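PDB 2DC4: 165aa long hypothetical protein from Pyrococcus horikoshii, which is of unknown function but carries a CYTH domain, whose relatives act on triphosphate compounds with the help of divalent metal ions inside a beta-barrel tunnel. Local coordinates for residues F26-Q31 and K99-I104; Q31-F36 and R45-N50; T111-R116 and F123-V128. All blocks are in the same frame, centred on the assembly; numbering follows the deposited sequence.

Interaction 1: F26-Q31 and K99-I104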
loop_
_atom_site.group_PDB
_atom_site.type_symbol
_atom_site.label_atom_id
_atom_site.label_comp_id
_atom_site.label_asym_id
_atom_site.label_seq_id
_atom_site.Cartn_x
_atom_site.Cartn_y
_atom_site.Cartn_z
ATOM N N PHE A 26 -23.478 -3.162 -13.020
ATOM C CA PHE A 26 -22.939 -3.140 -11.667
ATOM C C PHE A 26 -22.743 -1.721 -11.155
ATOM O O PHE A 26 -23.088 -1.409 -10.007
ATOM C CB PHE A 26 -21.605 -3.883 -11.628
ATOM C CG PHE A 26 -20.913 -3.799 -10.308
ATOM C CD1 PHE A 26 -21.373 -4.538 -9.221
ATOM C CD2 PHE A 26 -19.828 -2.946 -10.133
ATOM C CE1 PHE A 26 -20.759 -4.426 -7.973
ATOM C CE2 PHE A 26 -19.208 -2.824 -8.890
ATOM C CZ PHE A 26 -19.677 -3.567 -7.806
ATOM N N GLY A 27 -22.175 -0.866 -12.001
ATOM C CA GLY A 27 -21.941 0.512 -11.615
ATOM C C GLY A 27 -20.926 1.215 -12.497
ATOM O O GLY A 27 -20.328 0.604 -13.391
ATOM N N ILE A 28 -20.736 2.508 -12.251
ATOM C CA ILE A 28 -19.783 3.323 -12.996
ATOM C C ILE A 28 -18.662 3.720 -12.047
ATOM O O ILE A 28 -18.921 4.073 -10.895
ATOM C CB ILE A 28 -20.440 4.615 -13.530
ATOM C CG1 ILE A 28 -21.527 4.267 -14.547
ATOM C CG2 ILE A 28 -19.382 5.521 -14.167
ATOM C CD1 ILE A 28 -22.357 5.464 -14.983
ATOM N N GLU A 29 -17.422 3.637 -12.515
ATOM C CA GLU A 29 -16.270 4.027 -11.703
ATOM C C GLU A 29 -15.461 5.097 -12.429
ATOM O O GLU A 29 -15.029 4.889 -13.561
ATOM C CB GLU A 29 -15.364 2.822 -11.407
ATOM C CG GLU A 29 -15.990 1.777 -10.486
ATOM C CD GLU A 29 -15.045 0.635 -10.137
ATOM O OE1 GLU A 29 -13.955 0.544 -10.738
ATOM O OE2 GLU A 29 -15.401 -0.185 -9.260
ATOM N N GLU A 30 -15.273 6.244 -11.782
ATOM C CA GLU A 30 -14.475 7.321 -12.361
ATOM C C GLU A 30 -13.086 7.087 -11.789
ATOM O O GLU A 30 -12.824 7.375 -10.620
ATOM C CB GLU A 30 -15.026 8.682 -11.935
ATOM C CG GLU A 30 -16.465 8.904 -12.393
ATOM C CD GLU A 30 -16.975 10.294 -12.082
ATOM O OE1 GLU A 30 -16.353 11.270 -12.551
ATOM O OE2 GLU A 30 -18.001 10.411 -11.375
ATOM N N GLN A 31 -12.198 6.553 -12.623
ATOM C CA GLN A 31 -10.857 6.192 -12.188
ATOM C C GLN A 31 -9.722 7.089 -12.650
ATOM O O GLN A 31 -9.751 7.659 -13.741
ATOM C CB GLN A 31 -10.549 4.761 -12.643
ATOM C CG GLN A 31 -11.714 3.786 -12.508
ATOM C CD GLN A 31 -11.367 2.407 -13.026
ATOM O OE1 GLN A 31 -10.643 2.272 -14.014
ATOM N NE2 GLN A 31 -11.887 1.371 -12.368
ATOM N N LYS A 99 -6.879 8.413 -17.034
ATOM C CA LYS A 99 -8.150 8.799 -16.446
ATOM C C LYS A 99 -9.266 8.235 -17.303
ATOM O O LYS A 99 -9.275 8.412 -18.522
ATOM C CB LYS A 99 -8.271 10.321 -16.378
ATOM C CG LYS A 99 -7.223 10.979 -15.491
ATOM C CD LYS A 99 -7.403 12.491 -15.442
ATOM C CE LYS A 99 -8.740 12.879 -14.824
ATOM N NZ LYS A 99 -8.878 12.373 -13.427
ATOM N N LYS A 100 -10.212 7.552 -16.675
ATOM C CA LYS A 100 -11.298 6.977 -17.447
ATOM C C LYS A 100 -12.581 6.854 -16.649
ATOM O O LYS A 100 -12.571 6.904 -15.420
ATOM C CB LYS A 100 -10.892 5.590 -17.947
ATOM C CG LYS A 100 -10.954 4.519 -16.862
ATOM C CD LYS A 100 -10.713 3.124 -17.429
ATOM C CE LYS A 100 -9.233 2.771 -17.487
ATOM N NZ LYS A 100 -8.676 2.496 -16.124
ATOM N N ARG A 101 -13.688 6.709 -17.367
ATOM C CA ARG A 101 -14.983 6.511 -16.742
ATOM C C ARG A 101 -15.348 5.101 -17.199
ATOM O O ARG A 101 -15.477 4.845 -18.394
ATOM C CB ARG A 101 -15.991 7.533 -17.262
ATOM C CG ARG A 101 -17.201 7.708 -16.374
ATOM C CD ARG A 101 -17.623 9.173 -16.329
ATOM N NE ARG A 101 -18.598 9.439 -15.276
ATOM C CZ ARG A 101 -19.890 9.138 -15.356
ATOM N NH1 ARG A 101 -20.373 8.559 -16.446
ATOM N NH2 ARG A 101 -20.701 9.421 -14.346
ATOM N N ARG A 102 -15.492 4.185 -16.245
ATOM C CA ARG A 102 -15.786 2.791 -16.557
ATOM C C ARG A 102 -17.188 2.321 -16.186
ATOM O O ARG A 102 -17.647 2.513 -15.057
ATOM C CB ARG A 102 -14.750 1.897 -15.865
ATOM C CG ARG A 102 -15.001 0.396 -15.999
ATOM C CD ARG A 102 -13.904 -0.398 -15.292
ATOM N NE ARG A 102 -12.631 -0.314 -16.005
ATOM C CZ ARG A 102 -11.483 -0.824 -15.565
ATOM N NH1 ARG A 102 -11.432 -1.462 -14.404
ATOM N NH2 ARG A 102 -10.379 -0.695 -16.290
ATOM N N TRP A 103 -17.864 1.713 -17.160
ATOM C CA TRP A 103 -19.196 1.147 -16.991
ATOM C C TRP A 103 -18.964 -0.352 -16.832
ATOM O O TRP A 103 -18.408 -0.992 -17.724
ATOM C CB TRP A 103 -20.039 1.394 -18.243
ATOM C CG TRP A 103 -20.780 2.683 -18.237
ATOM C CD1 TRP A 103 -22.114 2.858 -18.003
ATOM C CD2 TRP A 103 -20.242 3.980 -18.483
ATOM N NE1 TRP A 103 -22.439 4.184 -18.092
ATOM C CE2 TRP A 103 -21.307 4.900 -18.386
ATOM C CE3 TRP A 103 -18.960 4.461 -18.779
ATOM C CZ2 TRP A 103 -21.134 6.272 -18.573
ATOM C CZ3 TRP A 103 -18.785 5.828 -18.967
ATOM C CH2 TRP A 103 -19.868 6.716 -18.863
ATOM N N ILE A 104 -19.380 -0.906 -15.700
ATOM C CA ILE A 104 -19.180 -2.324 -15.427
ATOM C C ILE A 104 -20.484 -3.102 -15.524
ATOM O O ILE A 104 -21.488 -2.715 -14.934
ATOM C CB ILE A 104 -18.582 -2.535 -14.007
ATOM C CG1 ILE A 104 -17.291 -1.723 -13.862
ATOM C CG2 ILE A 104 -18.315 -4.028 -13.757
ATOM C CD1 ILE A 104 -16.715 -1.712 -12.449
HETATM O O HOH W 1 -13.141 -1.909 -12.210
#

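Interaction 2: Q31-F36 and R45-N50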
loop_
_atom_site.group_PDB
_atom_site.type_symbol
_atom_site.label_atom_id
_atom_site.label_comp_id
_atom_site.label_asym_id
_atom_site.label_seq_id
_atom_site.Cartn_x
_atom_site.Cartn_y
_atom_site.Cartn_z
ATOM N N GLN A 31 -12.198 6.553 -12.623
ATOM C CA GLN A 31 -10.857 6.192 -12.188
ATOM C C GLN A 31 -9.722 7.089 -12.650
ATOM O O GLN A 31 -9.751 7.659 -13.741
ATOM C CB GLN A 31 -10.549 4.761 -12.643
ATOM C CG GLN A 31 -11.714 3.786 -12.508
ATOM C CD GLN A 31 -11.367 2.407 -13.026
ATOM O OE1 GLN A 31 -10.643 2.272 -14.014
ATOM N NE2 GLN A 31 -11.887 1.371 -12.368
ATOM N N GLU A 32 -8.710 7.194 -11.798
ATOM C CA GLU A 32 -7.514 7.964 -12.101
ATOM C C GLU A 32 -6.360 7.078 -11.658
ATOM O O GLU A 32 -6.218 6.793 -10.465
ATOM C CB GLU A 32 -7.495 9.282 -11.318
ATOM C CG GLU A 32 -6.286 10.157 -11.633
ATOM C CD GLU A 32 -6.299 11.484 -10.894
ATOM O OE1 GLU A 32 -7.350 12.159 -10.902
ATOM O OE2 GLU A 32 -5.254 11.855 -10.316
ATOM N N ASP A 33 -5.562 6.621 -12.622
ATOM C CA ASP A 33 -4.425 5.751 -12.342
ATOM C C ASP A 33 -3.094 6.433 -12.572
ATOM O O ASP A 33 -2.856 6.993 -13.639
ATOM C CB ASP A 33 -4.445 4.506 -13.236
ATOM C CG ASP A 33 -5.720 3.713 -13.117
ATOM O OD1 ASP A 33 -6.386 3.811 -12.072
ATOM O OD2 ASP A 33 -6.042 2.974 -14.075
ATOM N N VAL A 34 -2.221 6.381 -11.572
ATOM C CA VAL A 34 -0.890 6.952 -11.712
ATOM C C VAL A 34 0.063 5.768 -11.863
ATOM O O VAL A 34 0.244 4.969 -10.939
ATOM C CB VAL A 34 -0.496 7.806 -10.483
ATOM C CG1 VAL A 34 0.956 8.239 -10.595
ATOM C CG2 VAL A 34 -1.399 9.017 -10.393
ATOM N N TYR A 35 0.646 5.637 -13.052
ATOM C CA TYR A 35 1.562 4.538 -13.337
ATOM C C TYR A 35 3.010 4.861 -13.040
ATOM O O TYR A 35 3.452 5.993 -13.210
ATOM C CB TYR A 35 1.464 4.117 -14.805
ATOM C CG TYR A 35 0.251 3.285 -15.140
ATOM C CD1 TYR A 35 -0.998 3.874 -15.310
ATOM C CD2 TYR A 35 0.359 1.903 -15.296
ATOM C CE1 TYR A 35 -2.114 3.110 -15.630
ATOM C CE2 TYR A 35 -0.751 1.126 -15.614
ATOM C CZ TYR A 35 -1.981 1.735 -15.782
ATOM O OH TYR A 35 -3.081 0.971 -16.092
ATOM N N PHE A 36 3.742 3.842 -12.605
ATOM C CA PHE A 36 5.157 3.965 -12.290
ATOM C C PHE A 36 5.922 3.016 -13.195
ATOM O O PHE A 36 5.565 1.849 -13.328
ATOM C CB PHE A 36 5.399 3.622 -10.820
ATOM C CG PHE A 36 4.943 4.690 -9.882
ATOM C CD1 PHE A 36 5.751 5.792 -9.625
ATOM C CD2 PHE A 36 3.683 4.629 -9.295
ATOM C CE1 PHE A 36 5.311 6.823 -8.795
ATOM C CE2 PHE A 36 3.233 5.650 -8.468
ATOM C CZ PHE A 36 4.047 6.751 -8.216
ATOM N N ARG A 45 0.736 0.652 -10.581
ATOM C CA ARG A 45 -0.057 1.869 -10.562
ATOM C C ARG A 45 -0.806 2.029 -9.258
ATOM O O ARG A 45 -1.031 1.064 -8.522
ATOM C CB ARG A 45 -1.079 1.866 -11.703
ATOM C CG ARG A 45 -2.212 0.893 -11.463
ATOM C CD ARG A 45 -3.215 0.819 -12.603
ATOM N NE ARG A 45 -4.247 -0.163 -12.284
ATOM C CZ ARG A 45 -4.758 -1.023 -13.157
ATOM N NH1 ARG A 45 -4.335 -1.029 -14.413
ATOM N NH2 ARG A 45 -5.683 -1.891 -12.765
ATOM N N VAL A 46 -1.174 3.270 -8.976
ATOM C CA VAL A 46 -1.966 3.602 -7.808
ATOM C C VAL A 46 -3.260 4.135 -8.402
ATOM O O VAL A 46 -3.252 5.111 -9.154
ATOM C CB VAL A 46 -1.325 4.706 -6.955
ATOM C CG1 VAL A 46 -2.308 5.155 -5.881
ATOM C CG2 VAL A 46 -0.037 4.200 -6.329
ATOM N N ARG A 47 -4.366 3.480 -8.079
ATOM C CA ARG A 47 -5.668 3.889 -8.596
ATOM C C ARG A 47 -6.562 4.551 -7.560
ATOM O O ARG A 47 -6.631 4.115 -6.411
ATOM C CB ARG A 47 -6.412 2.676 -9.166
ATOM C CG ARG A 47 -7.898 2.930 -9.426
ATOM C CD ARG A 47 -8.544 1.783 -10.204
ATOM N NE ARG A 47 -7.963 1.647 -11.536
ATOM C CZ ARG A 47 -8.171 0.611 -12.345
ATOM N NH1 ARG A 47 -8.947 -0.391 -11.959
ATOM N NH2 ARG A 47 -7.597 0.576 -13.539
ATOM N N LYS A 48 -7.227 5.619 -7.991
ATOM C CA LYS A 48 -8.191 6.344 -7.174
ATOM C C LYS A 48 -9.529 6.282 -7.909
ATOM O O LYS A 48 -9.600 6.582 -9.101
ATOM C CB LYS A 48 -7.784 7.812 -7.018
ATOM C CG LYS A 48 -6.603 8.035 -6.107
ATOM C CD LYS A 48 -6.221 9.507 -6.021
ATOM C CE LYS A 48 -5.537 9.997 -7.294
ATOM N NZ LYS A 48 -5.050 11.401 -7.165
ATOM N N ILE A 49 -10.578 5.860 -7.211
ATOM C CA ILE A 49 -11.906 5.814 -7.804
ATOM C C ILE A 49 -12.585 6.972 -7.101
ATOM O O ILE A 49 -13.047 6.855 -5.973
ATOM C CB ILE A 49 -12.629 4.508 -7.494
ATOM C CG1 ILE A 49 -11.728 3.325 -7.868
ATOM C CG2 ILE A 49 -13.929 4.434 -8.304
ATOM C CD1 ILE A 49 -12.356 1.964 -7.620
ATOM N N ASN A 50 -12.621 8.103 -7.784
ATOM C CA ASN A 50 -13.158 9.320 -7.211
ATOM C C ASN A 50 -14.618 9.372 -6.789
ATOM O O ASN A 50 -14.966 10.141 -5.889
ATOM C CB ASN A 50 -12.809 10.470 -8.147
ATOM C CG ASN A 50 -11.332 10.485 -8.492
ATOM O OD1 ASN A 50 -10.503 10.961 -7.714
ATOM N ND2 ASN A 50 -10.998 9.995 -9.681
HETATM O O HOH W 2 -4.229 7.664 -8.671
#

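Interaction 3: T111-R116 and F123-V128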
loop_
_atom_site.group_PDB
_atom_site.type_symbol
_atom_site.label_atom_id
_atom_site.label_comp_id
_atom_site.label_asym_id
_atom_site.label_seq_id
_atom_site.Cartn_x
_atom_site.Cartn_y
_atom_site.Cartn_z
ATOM N N THR A 111 -17.065 -10.433 -17.327
ATOM C CA THR A 111 -17.209 -9.064 -16.875
ATOM C C THR A 111 -16.913 -8.151 -18.055
ATOM O O THR A 111 -15.929 -8.342 -18.773
ATOM C CB THR A 111 -16.225 -8.736 -15.733
ATOM O OG1 THR A 111 -16.503 -9.585 -14.611
ATOM C CG2 THR A 111 -16.362 -7.275 -15.306
ATOM N N PHE A 112 -17.794 -7.182 -18.265
ATOM C CA PHE A 112 -17.619 -6.221 -19.338
ATOM C C PHE A 112 -17.199 -4.910 -18.703
ATOM O O PHE A 112 -17.857 -4.425 -17.782
ATOM C CB PHE A 112 -18.933 -5.992 -20.094
ATOM C CG PHE A 112 -19.513 -7.232 -20.706
ATOM C CD1 PHE A 112 -20.416 -8.019 -19.995
ATOM C CD2 PHE A 112 -19.146 -7.622 -21.989
ATOM C CE1 PHE A 112 -20.945 -9.179 -20.555
ATOM C CE2 PHE A 112 -19.668 -8.780 -22.561
ATOM C CZ PHE A 112 -20.569 -9.561 -21.844
ATOM N N GLU A 113 -16.095 -4.344 -19.172
ATOM C CA GLU A 113 -15.651 -3.056 -18.655
ATOM C C GLU A 113 -15.635 -2.126 -19.857
ATOM O O GLU A 113 -14.743 -2.211 -20.700
ATOM C CB GLU A 113 -14.251 -3.152 -18.042
ATOM C CG GLU A 113 -14.117 -4.222 -16.954
ATOM C CD GLU A 113 -12.774 -4.190 -16.251
ATOM O OE1 GLU A 113 -11.737 -4.038 -16.931
ATOM O OE2 GLU A 113 -12.755 -4.334 -15.013
ATOM N N LEU A 114 -16.638 -1.258 -19.939
ATOM C CA LEU A 114 -16.749 -0.307 -21.043
ATOM C C LEU A 114 -16.095 0.973 -20.569
ATOM O O LEU A 114 -16.616 1.658 -19.688
ATOM C CB LEU A 114 -18.223 -0.074 -21.388
ATOM C CG LEU A 114 -18.523 0.841 -22.574
ATOM C CD1 LEU A 114 -17.693 0.411 -23.783
ATOM C CD2 LEU A 114 -20.013 0.781 -22.890
ATOM N N ASN A 115 -14.954 1.294 -21.171
ATOM C CA ASN A 115 -14.175 2.453 -20.766
ATOM C C ASN A 115 -14.135 3.643 -21.702
ATOM O O ASN A 115 -13.870 3.493 -22.894
ATOM C CB ASN A 115 -12.732 2.028 -20.523
ATOM C CG ASN A 115 -12.621 0.904 -19.529
ATOM O OD1 ASN A 115 -13.031 1.042 -18.380
ATOM N ND2 ASN A 115 -12.066 -0.223 -19.965
ATOM N N ARG A 116 -14.380 4.827 -21.147
ATOM C CA ARG A 116 -14.271 6.058 -21.921
ATOM C C ARG A 116 -12.985 6.640 -21.343
ATOM O O ARG A 116 -12.984 7.221 -20.259
ATOM C CB ARG A 116 -15.472 6.971 -21.669
ATOM C CG ARG A 116 -16.795 6.271 -21.916
ATOM C CD ARG A 116 -17.861 7.213 -22.431
ATOM N NE ARG A 116 -17.657 7.534 -23.838
ATOM C CZ ARG A 116 -18.475 8.298 -24.554
ATOM N NH1 ARG A 116 -19.552 8.827 -23.988
ATOM N NH2 ARG A 116 -18.229 8.512 -25.840
ATOM N N PHE A 123 -13.081 2.026 -25.211
ATOM C CA PHE A 123 -12.673 0.636 -25.323
ATOM C C PHE A 123 -13.543 -0.255 -24.464
ATOM O O PHE A 123 -14.113 0.189 -23.467
ATOM C CB PHE A 123 -11.219 0.466 -24.872
ATOM C CG PHE A 123 -10.241 1.323 -25.624
ATOM C CD1 PHE A 123 -10.072 2.664 -25.297
ATOM C CD2 PHE A 123 -9.502 0.788 -26.672
ATOM C CE1 PHE A 123 -9.177 3.459 -26.010
ATOM C CE2 PHE A 123 -8.609 1.573 -27.389
ATOM C CZ PHE A 123 -8.444 2.906 -27.060
ATOM N N LEU A 124 -13.641 -1.516 -24.864
ATOM C CA LEU A 124 -14.406 -2.489 -24.100
ATOM C C LEU A 124 -13.455 -3.612 -23.754
ATOM O O LEU A 124 -12.816 -4.182 -24.637
ATOM C CB LEU A 124 -15.568 -3.074 -24.914
ATOM C CG LEU A 124 -16.216 -4.305 -24.250
ATOM C CD1 LEU A 124 -16.992 -3.874 -23.012
ATOM C CD2 LEU A 124 -17.143 -5.019 -25.231
ATOM N N ASP A 125 -13.331 -3.915 -22.467
ATOM C CA ASP A 125 -12.494 -5.021 -22.050
ATOM C C ASP A 125 -13.462 -6.136 -21.685
ATOM O O ASP A 125 -14.414 -5.913 -20.937
ATOM C CB ASP A 125 -11.660 -4.659 -20.816
ATOM C CG ASP A 125 -10.432 -3.845 -21.158
ATOM O OD1 ASP A 125 -9.633 -4.306 -22.001
ATOM O OD2 ASP A 125 -10.252 -2.753 -20.581
ATOM N N ILE A 126 -13.248 -7.319 -22.244
ATOM C CA ILE A 126 -14.093 -8.457 -21.913
ATOM C C ILE A 126 -13.184 -9.371 -21.106
ATOM O O ILE A 126 -12.171 -9.869 -21.608
ATOM C CB ILE A 126 -14.611 -9.197 -23.165
ATOM C CG1 ILE A 126 -15.391 -8.228 -24.061
ATOM C CG2 ILE A 126 -15.509 -10.365 -22.735
ATOM C CD1 ILE A 126 -16.026 -8.900 -25.286
ATOM N N GLU A 127 -13.553 -9.579 -19.848
ATOM C CA GLU A 127 -12.764 -10.371 -18.912
ATOM C C GLU A 127 -13.505 -11.640 -18.487
ATOM O O GLU A 127 -14.717 -11.656 -18.317
ATOM C CB GLU A 127 -12.468 -9.505 -17.686
ATOM C CG GLU A 127 -11.311 -8.534 -17.925
ATOM C CD GLU A 127 -11.038 -7.756 -16.657
ATOM O OE1 GLU A 127 -11.056 -8.353 -15.590
ATOM O OE2 GLU A 127 -10.811 -6.551 -16.749
ATOM N N VAL A 128 -12.767 -12.723 -18.286
ATOM C CA VAL A 128 -13.389 -13.962 -17.840
ATOM C C VAL A 128 -12.562 -14.579 -16.728
ATOM O O VAL A 128 -11.349 -14.385 -16.660
ATOM C CB VAL A 128 -13.517 -14.977 -19.006
ATOM C CG1 VAL A 128 -12.144 -15.379 -19.495
ATOM C CG2 VAL A 128 -14.306 -16.201 -18.556
HETATM O O HOH W 3 -15.171 -11.802 -14.912
HETATM O O HOH W 4 -9.235 -3.606 -18.061
HETATM O O HOH W 5 -11.091 -2.027 -18.313
HETATM O O HOH W 6 -13.075 -7.273 -13.280
#

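Interaction 1: F26-Q31 and K99-I104
Gln-31 and Lys-100 meet twice, through backbone and side chain. Strands 26-31 and 99-104 run antiparallel and share six backbone hydrogen bonds, Glu-29 N reaching Arg-102 O at 2.8 Å. At one end Phe-26 and Gly-27 both face Ile-104, a classic beta bulge; the backbone angles of Gly-27 would jam a CB against the preceding carbonyl oxygen.

Among the polar side chains, the bent Lys-100 brings NZ to Gln-31 OE1 at 2.9 Å, nearly along the C=O axis. Gln-31 NE2 donates in its amide plane to Glu-29 OE1 (2.8 Å), and a water joins that oxygen to Arg-102 NH1. Gln-31 OE1 also sits 3.6 Å above the centre of the Arg-102 guanidinium, whose NE bonds to Asn-115. Glu-29, Gln-31, Lys-100 and Arg-102 line the inside of the closed eight-stranded CYTH barrel.

The other face mixes apolar and charged contacts. Ile-28 CG1 makes a CH-pi contact with the five-membered ring of Trp-103, 3.7 Å from its centroid and 13° off the normal, while Ile-28 CG2 covers the centre of the Arg-101 guanidinium. Beside it, Glu-30 OE1 and Arg-101 NE form a long salt bridge of 4.0 Å.

Interaction 2: Q31-F36 and R45-N50
Arg-47 carries its CG anti to the backbone N (chi1 166°) and bends at chi3 (-64°), which sets NE against Asp-33 OD1 at 2.7 Å. NH2 of Arg-47 completes a side-on, two-nitrogen salt bridge by reaching Asp-33 OD2 at 2.9 Å. Both oxygens lie in the guanidinium plane and are met on their syn sides, and the two flat groups are only 23° apart, so the pair fixes the rotation of each.

The Gln-31 amide stacks on the same guanidinium, its OE1 3.4 Å above the Arg-47 plane and over its centre. Arg-47 NH2 in turn stands over the guanidinium of Arg-45, and Asp-33 OD2 lies near Arg-45 NE as a charge alone, without a bond. An alanine in place of Arg-47 would probably leave the Asp-33 carboxylate without its paired donors and open a gap beneath the Gln-31 amide.

Arg-45 runs alongside Tyr-35, extended from CG to NE: its CB sits 3.8 Å over the ring centre in a CH-pi contact, and NH1 donates to Tyr-35 OH at 2.9 Å.

On the other face, Lys-48 NZ approaches Glu-32 OE2 from above the carboxylate plane, 3.2 Å away, while Glu-32 OE1 is taken by Lys-99. Val-34 and Val-46 there meet Ile-84 of helix 80-89. Four backbone hydrogen bonds join the strands, and one water links Glu-32 O to Val-46 O.

The two strands form the beta hairpin 24-36 and 42-49 of the barrel wall. Its inward row of Arg-45 and Arg-47, with Lys-100 close by, is consistent with the basic tunnel lining by which CYTH relatives bind triphosphate groups.

Interaction 3: T111-R116 and F123-V128
Asn-115 N donates to Phe-123 O at 2.7 Å with an N-H...O angle of 162°, the shortest of six backbone hydrogen bonds between strands 111-116 and 123-128. Thr-111 with Glu-127 and Glu-113 with Asp-125 form the other two hydrogen-bonded pairs of this antiparallel hairpin.

All three pairs send their side chains to the inside of the barrel. The Asn-115 and Asp-125 side chains cross at about a right angle, and Tyr-159 OH bonds to both Asn-115 ND2 and Asp-125 OD2. Asn-115 OD1 accepts from Arg-102, so that this amide is held at both ends.

Next to it Glu-113 and Glu-127 cross, each chain extended beyond CG, their carboxylate planes 74° apart. Glu-113 OE1 comes within 2.7 Å of Glu-127 OE2, and it is 4.1 Å from Asp-125 OD2. One modelled water lies 2.8 Å from Glu-113 OE1 and reaches Asp-125 OD2 by a weak bond. A second lies so close to the same two oxygens that its reading as an ordinary water is doubtful. Glu-4 adds another carboxylate near Glu-127 OE2.

The opposite face is apolar. Leu-124 CD1 packs at the edge of the Phe-112 ring, 4.1 Å from Phe-112 CB, and Ile-126 CG1 approaches Phe-112 CD2 at 4.3 Å. Phe-112 and Ile-126 are covered by helix 133-146, while Leu-114 CD1 rests 4.2 Å from Leu-124 CB.

With the acids gathered on the inward face, their mutual repulsion would probably be relieved by a cation. No metal is modelled among them, but the cluster is consistent with the acidic sites that hold divalent ions in CYTH relatives.

Overall arrangement
All three contacts belong to one antiparallel sheet closed into a barrel. Interactions 1 and 2 share strand 24-36 and Gln-31, with centres about 12 Å apart, and a salt bridge of 3.0 Å from Lys-99 NZ to Glu-32 OE1 ties them on the outer face. Interaction 3 follows across strands 94-107 and 110-117, its centre about 10 Å from that of interaction 1; Arg-102 NE meets Asn-115 OD1 at 2.8 Å inside the barrel. Interactions 2 and 3 do not touch, their centres about 17 Å apart. Interaction 1 thus stands between a basic wall and an acidic one, a distribution consistent with a tunnel for phosphates and metal ions.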